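Local coordinates for protein virB8 (Agrobacterium tumefaciens, PDB 2CC3) that probably helps direct T-DNA transfer to plant cells as a homodimeric inner-membrane component of a type IV secretion system, here its periplasmic domain, at residues A[17-22]-A[133-138]. Residues are numbered along the deposited sequence; the frame is centred on the assembly and turned at random.
Sequences EYVRLR and TSYQTS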
# COMPACT_ATOMS: atom_id res chain seq x y z
N GLU A 17 1.01 -2.16 -7.67
CA GLU A 17 1.54 -1.98 -6.32
C GLU A 17 3.01 -2.44 -6.26
O GLU A 17 3.86 -1.77 -5.67
CB GLU A 17 0.67 -2.73 -5.31
CG GLU A 17 1.15 -2.62 -3.89
CD GLU A 17 0.54 -3.68 -3.01
OE1 GLU A 17 -0.35 -4.46 -3.47
OE2 GLU A 17 0.97 -3.74 -1.84
N TYR A 18 3.31 -3.56 -6.91
CA TYR A 18 4.71 -4.00 -7.07
C TYR A 18 5.55 -2.92 -7.68
O TYR A 18 6.55 -2.45 -7.08
CB TYR A 18 4.83 -5.29 -7.90
CG TYR A 18 6.26 -5.86 -7.91
CD1 TYR A 18 6.70 -6.71 -6.89
CD2 TYR A 18 7.15 -5.54 -8.95
CE1 TYR A 18 8.00 -7.23 -6.90
CE2 TYR A 18 8.44 -6.03 -8.98
CZ TYR A 18 8.87 -6.88 -7.95
OH TYR A 18 10.15 -7.37 -7.96
N VAL A 19 5.17 -2.48 -8.87
CA VAL A 19 5.90 -1.37 -9.50
C VAL A 19 6.03 -0.18 -8.57
O VAL A 19 7.14 0.32 -8.33
CB VAL A 19 5.20 -0.91 -10.81
CG1 VAL A 19 5.93 0.28 -11.45
CG2 VAL A 19 5.12 -2.05 -11.76
N ARG A 20 4.90 0.28 -8.03
CA ARG A 20 4.93 1.48 -7.23
C ARG A 20 5.90 1.31 -6.06
O ARG A 20 6.72 2.20 -5.80
CB ARG A 20 3.51 1.83 -6.75
CG ARG A 20 3.37 3.10 -5.97
CD ARG A 20 1.96 3.22 -5.30
NE ARG A 20 1.76 2.30 -4.16
CZ ARG A 20 2.03 2.57 -2.87
NH1 ARG A 20 2.52 3.76 -2.47
NH2 ARG A 20 1.80 1.65 -1.96
N LEU A 21 5.77 0.21 -5.31
CA LEU A 21 6.62 -0.02 -4.13
C LEU A 21 8.10 -0.14 -4.50
O LEU A 21 8.99 0.31 -3.79
CB LEU A 21 6.16 -1.25 -3.32
CG LEU A 21 4.89 -1.18 -2.45
CD1 LEU A 21 4.45 -2.57 -2.09
CD2 LEU A 21 5.02 -0.36 -1.16
N ARG A 22 8.37 -0.74 -5.65
CA ARG A 22 9.74 -0.98 -6.08
C ARG A 22 10.41 0.29 -6.64
O ARG A 22 11.61 0.49 -6.43
CB ARG A 22 9.80 -2.17 -7.04
CG ARG A 22 11.18 -2.38 -7.63
CD ARG A 22 11.40 -3.75 -8.24
NE ARG A 22 12.80 -3.86 -8.65
CZ ARG A 22 13.37 -4.98 -9.05
NH1 ARG A 22 12.67 -6.10 -9.08
NH2 ARG A 22 14.64 -4.99 -9.41
N THR A 133 8.50 -13.24 -11.37
CA THR A 133 9.57 -14.15 -11.83
C THR A 133 10.60 -13.54 -12.80
O THR A 133 11.75 -14.04 -12.92
CB THR A 133 8.95 -15.38 -12.53
OG1 THR A 133 8.05 -14.95 -13.57
CG2 THR A 133 8.19 -16.19 -11.52
N SER A 134 10.19 -12.47 -13.49
CA SER A 134 11.09 -11.58 -14.21
C SER A 134 10.63 -10.11 -14.17
O SER A 134 9.42 -9.80 -14.20
CB SER A 134 11.30 -12.06 -15.65
OG SER A 134 12.16 -11.16 -16.32
N TYR A 135 11.60 -9.21 -14.09
CA TYR A 135 11.35 -7.78 -13.96
C TYR A 135 12.48 -6.94 -14.52
O TYR A 135 13.60 -6.99 -14.02
CB TYR A 135 11.23 -7.38 -12.52
CG TYR A 135 10.81 -5.92 -12.34
CD1 TYR A 135 9.46 -5.56 -12.37
CD2 TYR A 135 11.77 -4.91 -12.13
CE1 TYR A 135 9.07 -4.24 -12.17
CE2 TYR A 135 11.39 -3.61 -11.96
CZ TYR A 135 10.02 -3.27 -11.96
OH TYR A 135 9.58 -1.96 -11.78
N GLN A 136 12.15 -6.10 -15.50
CA GLN A 136 13.07 -5.14 -16.07
C GLN A 136 12.33 -3.83 -16.30
O GLN A 136 11.14 -3.80 -16.58
CB GLN A 136 13.59 -5.65 -17.43
CG GLN A 136 14.41 -6.95 -17.38
CD GLN A 136 13.56 -8.23 -17.36
OE1 GLN A 136 12.49 -8.31 -17.99
NE2 GLN A 136 14.03 -9.25 -16.60
N THR A 137 13.04 -2.73 -16.16
CA THR A 137 12.41 -1.47 -16.47
C THR A 137 13.30 -0.59 -17.33
O THR A 137 14.52 -0.68 -17.28
CB THR A 137 11.86 -0.78 -15.20
OG1 THR A 137 11.20 0.43 -15.59
CG2 THR A 137 12.98 -0.53 -14.16
N SER A 138 12.68 0.20 -18.17
CA SER A 138 13.42 1.03 -19.09
C SER A 138 12.85 2.42 -19.10
O SER A 138 11.65 2.62 -19.30
CB SER A 138 13.36 0.40 -20.48
OG SER A 138 12.07 -0.18 -20.65
O HOH W 1 14.27 -7.81 -11.08
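Y135 reaches from the strand into the angle between Y18 and R22, and shows how one aromatic residue can join a helix to the sheet it packs against. The aromatic contact with Y18 is an offset edge-to-face pair: the edge of Y18 is directed toward the face of Y135, off centre, with the planes at 68° and CE2 of Y18 3.6 Å from CD1 of Y135. R22 lies over a face of the same ring: its chain runs extended from CG to NE, CG anti to the backbone N (chi1 174°), which lays CD over the Y135 ring in a CH-pi contact, 4.1 Å from the centroid. Beyond it the guanidinium lies nearly parallel to the ring, and NH1 of R22 sits 3.4 Å from CD2 of Y135. V19 adds a looser contact near the phenol oxygen.

Polar bonds help to set the guanidinium's rotation: NH1 of R22 donates to OH of Y18 at 3.0 Å, close to the guanidinium plane though bent (142°), and also to a water that bridges to the carbonyl O of Y135; NH2 of R22 has a weak bond to N48. The phenol of Y18 is further bonded to S41, and that of Y135 to E23. In this NTF2-like fold the contact fastens helix 6-23 to strand 130-139, outermost in this chain's curved antiparallel sheet; V45 of helix 43-53 packs against Y18, R22 and Y135, while A108 and V110 of strand 102-114 support Y135.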